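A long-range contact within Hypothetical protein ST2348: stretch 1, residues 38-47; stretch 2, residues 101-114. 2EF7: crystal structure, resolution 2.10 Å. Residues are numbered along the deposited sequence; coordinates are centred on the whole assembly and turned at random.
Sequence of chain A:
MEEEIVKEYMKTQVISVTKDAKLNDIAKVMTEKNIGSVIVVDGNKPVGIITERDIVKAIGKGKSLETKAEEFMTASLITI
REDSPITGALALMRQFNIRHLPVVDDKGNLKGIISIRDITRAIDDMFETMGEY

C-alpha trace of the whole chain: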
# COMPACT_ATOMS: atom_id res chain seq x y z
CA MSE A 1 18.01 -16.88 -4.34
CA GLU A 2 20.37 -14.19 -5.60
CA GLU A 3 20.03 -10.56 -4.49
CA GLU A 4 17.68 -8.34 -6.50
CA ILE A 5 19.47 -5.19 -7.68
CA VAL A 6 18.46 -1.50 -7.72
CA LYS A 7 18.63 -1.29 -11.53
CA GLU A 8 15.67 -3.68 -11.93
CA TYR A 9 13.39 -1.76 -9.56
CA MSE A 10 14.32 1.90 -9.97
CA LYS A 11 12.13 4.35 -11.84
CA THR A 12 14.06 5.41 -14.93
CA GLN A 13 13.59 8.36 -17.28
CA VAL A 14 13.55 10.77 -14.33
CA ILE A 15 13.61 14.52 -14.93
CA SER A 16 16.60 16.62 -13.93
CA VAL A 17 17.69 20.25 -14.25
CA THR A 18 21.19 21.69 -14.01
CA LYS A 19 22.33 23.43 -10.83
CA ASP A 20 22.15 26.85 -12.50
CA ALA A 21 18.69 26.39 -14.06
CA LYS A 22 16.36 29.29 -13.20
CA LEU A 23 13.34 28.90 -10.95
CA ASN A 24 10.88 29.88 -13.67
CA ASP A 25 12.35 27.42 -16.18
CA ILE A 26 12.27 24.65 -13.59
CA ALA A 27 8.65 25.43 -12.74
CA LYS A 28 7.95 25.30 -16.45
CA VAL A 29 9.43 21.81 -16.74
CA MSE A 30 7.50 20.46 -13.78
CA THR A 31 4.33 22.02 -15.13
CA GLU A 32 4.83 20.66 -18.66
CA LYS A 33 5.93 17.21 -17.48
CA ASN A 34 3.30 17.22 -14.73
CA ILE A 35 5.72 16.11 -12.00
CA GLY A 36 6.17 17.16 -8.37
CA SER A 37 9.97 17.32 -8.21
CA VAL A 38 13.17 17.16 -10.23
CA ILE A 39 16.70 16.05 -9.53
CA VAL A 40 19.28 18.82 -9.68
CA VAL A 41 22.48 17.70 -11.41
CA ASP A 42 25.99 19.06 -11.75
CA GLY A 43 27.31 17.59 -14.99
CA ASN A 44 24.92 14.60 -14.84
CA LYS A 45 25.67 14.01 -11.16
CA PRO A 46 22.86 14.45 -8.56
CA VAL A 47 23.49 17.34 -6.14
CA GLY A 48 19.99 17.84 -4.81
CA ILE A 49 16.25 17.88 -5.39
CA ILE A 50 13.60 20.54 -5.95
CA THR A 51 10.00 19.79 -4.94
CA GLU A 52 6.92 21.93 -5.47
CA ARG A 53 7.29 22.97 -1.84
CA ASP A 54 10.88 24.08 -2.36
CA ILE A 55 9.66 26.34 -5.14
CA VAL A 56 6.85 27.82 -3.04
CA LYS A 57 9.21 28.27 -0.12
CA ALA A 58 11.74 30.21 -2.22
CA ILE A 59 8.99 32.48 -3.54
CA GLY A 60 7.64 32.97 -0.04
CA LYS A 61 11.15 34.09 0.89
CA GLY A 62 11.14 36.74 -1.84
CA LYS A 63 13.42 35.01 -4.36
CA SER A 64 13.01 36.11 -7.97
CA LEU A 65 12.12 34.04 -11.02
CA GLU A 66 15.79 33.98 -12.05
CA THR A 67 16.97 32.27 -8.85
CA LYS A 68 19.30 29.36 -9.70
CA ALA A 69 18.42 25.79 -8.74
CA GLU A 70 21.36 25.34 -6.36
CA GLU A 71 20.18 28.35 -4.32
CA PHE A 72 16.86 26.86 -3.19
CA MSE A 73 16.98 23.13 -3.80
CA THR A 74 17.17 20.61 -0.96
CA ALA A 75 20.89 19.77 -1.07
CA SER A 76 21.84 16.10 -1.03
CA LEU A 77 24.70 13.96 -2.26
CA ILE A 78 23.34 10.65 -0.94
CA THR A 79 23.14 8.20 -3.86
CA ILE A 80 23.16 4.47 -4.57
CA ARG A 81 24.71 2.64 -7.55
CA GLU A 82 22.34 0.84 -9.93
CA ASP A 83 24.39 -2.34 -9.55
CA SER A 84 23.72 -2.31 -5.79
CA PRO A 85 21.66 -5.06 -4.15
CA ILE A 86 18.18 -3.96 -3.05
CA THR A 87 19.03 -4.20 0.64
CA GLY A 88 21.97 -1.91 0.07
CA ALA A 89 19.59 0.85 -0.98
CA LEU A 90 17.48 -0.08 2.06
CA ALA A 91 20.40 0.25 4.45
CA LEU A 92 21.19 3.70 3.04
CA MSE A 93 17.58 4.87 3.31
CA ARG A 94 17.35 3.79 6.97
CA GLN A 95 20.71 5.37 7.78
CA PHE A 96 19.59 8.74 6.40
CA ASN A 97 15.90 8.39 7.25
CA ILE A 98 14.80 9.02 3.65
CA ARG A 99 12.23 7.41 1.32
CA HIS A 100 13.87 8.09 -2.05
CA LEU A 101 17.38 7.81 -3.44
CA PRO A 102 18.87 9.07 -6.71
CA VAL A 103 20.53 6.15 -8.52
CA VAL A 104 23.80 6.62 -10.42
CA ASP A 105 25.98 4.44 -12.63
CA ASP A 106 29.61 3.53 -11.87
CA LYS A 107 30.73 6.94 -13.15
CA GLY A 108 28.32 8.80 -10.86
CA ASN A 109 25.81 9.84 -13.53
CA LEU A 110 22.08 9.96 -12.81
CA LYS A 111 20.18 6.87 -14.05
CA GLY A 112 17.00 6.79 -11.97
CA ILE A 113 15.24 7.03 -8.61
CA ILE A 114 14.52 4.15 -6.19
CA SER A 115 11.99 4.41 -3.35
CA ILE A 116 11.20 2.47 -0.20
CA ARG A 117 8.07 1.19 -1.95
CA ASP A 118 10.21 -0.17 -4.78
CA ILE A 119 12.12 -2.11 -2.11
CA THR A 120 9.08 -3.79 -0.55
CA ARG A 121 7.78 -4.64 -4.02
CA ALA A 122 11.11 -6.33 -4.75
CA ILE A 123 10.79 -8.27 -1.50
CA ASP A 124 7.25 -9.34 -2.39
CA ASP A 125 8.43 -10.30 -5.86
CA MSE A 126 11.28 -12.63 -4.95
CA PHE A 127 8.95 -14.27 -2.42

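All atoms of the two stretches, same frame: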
# COMPACT_ATOMS: atom_id res chain seq x y z
N VAL A 38 12.15 17.48 -9.25
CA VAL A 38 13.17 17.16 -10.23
C VAL A 38 14.49 17.01 -9.51
O VAL A 38 14.69 17.56 -8.43
CB VAL A 38 13.32 18.27 -11.31
CG1 VAL A 38 12.05 18.38 -12.14
CG2 VAL A 38 13.64 19.61 -10.64
N ILE A 39 15.38 16.24 -10.10
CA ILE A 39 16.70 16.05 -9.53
C ILE A 39 17.57 17.17 -10.07
O ILE A 39 17.48 17.51 -11.24
CB ILE A 39 17.31 14.72 -9.99
CG1 ILE A 39 16.42 13.57 -9.54
CG2 ILE A 39 18.74 14.58 -9.45
CD1 ILE A 39 16.24 13.49 -8.03
N VAL A 40 18.38 17.78 -9.21
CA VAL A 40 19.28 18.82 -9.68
C VAL A 40 20.62 18.13 -9.92
O VAL A 40 21.11 17.40 -9.05
CB VAL A 40 19.47 19.94 -8.65
CG1 VAL A 40 20.37 21.01 -9.24
CG2 VAL A 40 18.09 20.53 -8.24
N VAL A 41 21.20 18.32 -11.11
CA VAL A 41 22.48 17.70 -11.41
C VAL A 41 23.56 18.72 -11.72
O VAL A 41 23.29 19.86 -12.12
CB VAL A 41 22.42 16.72 -12.61
CG1 VAL A 41 21.47 15.58 -12.31
CG2 VAL A 41 22.01 17.44 -13.88
N ASP A 42 24.79 18.28 -11.51
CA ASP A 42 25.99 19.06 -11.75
C ASP A 42 26.72 18.13 -12.72
O ASP A 42 27.29 17.14 -12.29
CB ASP A 42 26.79 19.20 -10.46
CG ASP A 42 28.02 20.09 -10.62
OD1 ASP A 42 28.65 20.06 -11.69
OD2 ASP A 42 28.37 20.80 -9.65
N GLY A 43 26.66 18.44 -14.01
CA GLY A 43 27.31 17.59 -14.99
C GLY A 43 26.85 16.14 -14.90
O GLY A 43 27.67 15.22 -14.81
N ASN A 44 25.53 15.93 -14.92
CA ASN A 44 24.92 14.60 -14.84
C ASN A 44 24.93 13.96 -13.45
O ASN A 44 24.30 12.92 -13.24
CB ASN A 44 25.59 13.63 -15.82
CG ASN A 44 25.54 14.13 -17.25
OD1 ASN A 44 24.49 14.54 -17.74
ND2 ASN A 44 26.69 14.08 -17.93
N LYS A 45 25.62 14.57 -12.50
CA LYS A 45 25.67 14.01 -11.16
C LYS A 45 24.70 14.71 -10.22
O LYS A 45 24.69 15.93 -10.14
CB LYS A 45 27.10 14.08 -10.62
CG LYS A 45 28.08 13.30 -11.50
CD LYS A 45 29.50 13.37 -10.97
CE LYS A 45 30.44 12.43 -11.73
NZ LYS A 45 30.45 12.68 -13.20
N PRO A 46 23.86 13.94 -9.50
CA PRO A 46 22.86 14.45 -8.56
C PRO A 46 23.47 15.27 -7.42
O PRO A 46 24.36 14.78 -6.73
CB PRO A 46 22.21 13.17 -8.01
CG PRO A 46 22.49 12.13 -9.04
CD PRO A 46 23.88 12.47 -9.50
N VAL A 47 22.99 16.50 -7.23
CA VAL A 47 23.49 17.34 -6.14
C VAL A 47 22.34 17.81 -5.25
O VAL A 47 22.55 18.48 -4.24
CB VAL A 47 24.25 18.57 -6.65
CG1 VAL A 47 25.61 18.16 -7.17
CG2 VAL A 47 23.45 19.26 -7.74
N LEU A 101 15.95 7.69 -3.20
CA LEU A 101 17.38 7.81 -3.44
C LEU A 101 17.72 7.92 -4.92
O LEU A 101 17.28 7.11 -5.72
CB LEU A 101 18.13 6.60 -2.89
CG LEU A 101 18.54 6.54 -1.43
CD1 LEU A 101 19.20 5.20 -1.15
CD2 LEU A 101 19.49 7.68 -1.12
N PRO A 102 18.50 8.95 -5.30
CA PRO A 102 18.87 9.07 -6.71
C PRO A 102 19.77 7.86 -6.99
O PRO A 102 20.51 7.42 -6.10
CB PRO A 102 19.68 10.36 -6.73
CG PRO A 102 19.06 11.16 -5.65
CD PRO A 102 18.87 10.15 -4.55
N VAL A 103 19.69 7.30 -8.19
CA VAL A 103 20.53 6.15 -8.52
C VAL A 103 21.51 6.59 -9.60
O VAL A 103 21.12 7.25 -10.57
CB VAL A 103 19.68 4.96 -9.05
CG1 VAL A 103 20.59 3.75 -9.31
CG2 VAL A 103 18.59 4.60 -8.05
N VAL A 104 22.78 6.25 -9.44
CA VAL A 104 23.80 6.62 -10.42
C VAL A 104 24.52 5.39 -10.97
O VAL A 104 24.41 4.30 -10.42
CB VAL A 104 24.88 7.54 -9.81
CG1 VAL A 104 24.26 8.88 -9.40
CG2 VAL A 104 25.54 6.86 -8.62
N ASP A 105 25.24 5.56 -12.08
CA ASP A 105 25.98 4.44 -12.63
C ASP A 105 27.37 4.50 -12.00
O ASP A 105 27.62 5.34 -11.14
CB ASP A 105 26.05 4.53 -14.17
CG ASP A 105 26.67 5.82 -14.67
OD1 ASP A 105 26.49 6.12 -15.87
OD2 ASP A 105 27.36 6.52 -13.90
N ASP A 106 28.25 3.60 -12.41
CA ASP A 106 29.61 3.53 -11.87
C ASP A 106 30.41 4.83 -12.01
O ASP A 106 31.37 5.06 -11.28
CB ASP A 106 30.37 2.38 -12.53
CG ASP A 106 30.40 2.49 -14.06
OD1 ASP A 106 29.33 2.44 -14.70
OD2 ASP A 106 31.51 2.62 -14.62
N LYS A 107 30.02 5.68 -12.96
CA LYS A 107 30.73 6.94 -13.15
C LYS A 107 30.09 8.09 -12.37
O LYS A 107 30.56 9.23 -12.43
CB LYS A 107 30.80 7.27 -14.65
CG LYS A 107 31.71 6.34 -15.45
CD LYS A 107 33.17 6.47 -15.01
CE LYS A 107 34.11 5.58 -15.82
NZ LYS A 107 33.97 4.13 -15.50
N GLY A 108 29.00 7.79 -11.66
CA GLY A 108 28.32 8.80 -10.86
C GLY A 108 27.18 9.54 -11.52
O GLY A 108 26.57 10.41 -10.90
N ASN A 109 26.87 9.20 -12.77
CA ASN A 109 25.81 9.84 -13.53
C ASN A 109 24.42 9.34 -13.18
O ASN A 109 24.21 8.14 -12.98
CB ASN A 109 26.05 9.67 -15.03
CG ASN A 109 27.34 10.32 -15.48
OD1 ASN A 109 27.58 11.50 -15.23
ND2 ASN A 109 28.18 9.55 -16.16
N LEU A 110 23.46 10.27 -13.13
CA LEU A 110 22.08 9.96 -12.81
C LEU A 110 21.46 8.95 -13.78
O LEU A 110 21.57 9.11 -15.00
CB LEU A 110 21.25 11.25 -12.80
CG LEU A 110 19.78 11.19 -12.40
CD1 LEU A 110 19.62 10.67 -10.97
CD2 LEU A 110 19.20 12.60 -12.52
N LYS A 111 20.82 7.91 -13.24
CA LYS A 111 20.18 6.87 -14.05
C LYS A 111 18.72 6.65 -13.66
O LYS A 111 17.92 6.18 -14.47
CB LYS A 111 20.93 5.54 -13.91
CG LYS A 111 22.29 5.50 -14.61
CD LYS A 111 22.12 5.48 -16.12
CE LYS A 111 23.43 5.74 -16.83
NZ LYS A 111 23.25 5.75 -18.30
N GLY A 112 18.37 6.97 -12.42
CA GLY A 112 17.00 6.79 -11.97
C GLY A 112 16.79 7.16 -10.52
O GLY A 112 17.66 7.78 -9.89
N ILE A 113 15.63 6.77 -9.99
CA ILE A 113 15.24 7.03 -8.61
C ILE A 113 14.62 5.75 -8.05
O ILE A 113 13.78 5.14 -8.71
CB ILE A 113 14.16 8.15 -8.52
CG1 ILE A 113 14.75 9.48 -8.94
CG2 ILE A 113 13.60 8.24 -7.10
CD1 ILE A 113 15.92 9.92 -8.09
N ILE A 114 15.04 5.35 -6.85
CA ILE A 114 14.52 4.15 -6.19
C ILE A 114 13.87 4.58 -4.87
O ILE A 114 14.43 5.39 -4.14
CB ILE A 114 15.66 3.11 -5.89
CG1 ILE A 114 15.06 1.83 -5.30
CG2 ILE A 114 16.67 3.67 -4.90
CD1 ILE A 114 14.88 0.73 -6.30

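Two beta hairpins meet here with a single hydrogen bond between them: Leu110 N donates to Asn44 O over 2.8 Å, nearly straight at 165°. It lies at the turn end, where Lys45 CA and Asn109 CA are 4.8 Å apart and Asn109 CA also sits 3.4 Å from Asn44 O in a CA-H...O contact. Most of the remaining contact is apolar side-chain packing, with the carbonyls of Lys107 and Gly108 meeting the Lys45 chain.

Leu110 is the central peg. Its CD2 lies 3.7 Å from Ile39 CG2 and 3.8 Å from Val41 CG1, while its CD1 reaches Pro46 CG at 3.8 Å, so Leu110 touches both strands of the other hairpin. Pro46 answers in kind, with CD 3.6 Å from Val104 CG1 and CB 4.0 Å from Pro102 CB. Farther from the turns, Ile39 CD1 packs against Ile113 CD1 at 3.6 Å.

Both turns have defined geometry. Asp42 to Lys45 forms a type I' turn, closed by Lys45 N to Asp42 O at 3.1 Å. In the other hairpin, Asp105 OD2 accepts from Lys107 N and Asn109 N, each at 2.9 Å, bracing the loop from within. Gly108, at phi 93°, suits glycine on backbone grounds alone; a CB there would also come within 3.1 Å of Lys45 CE.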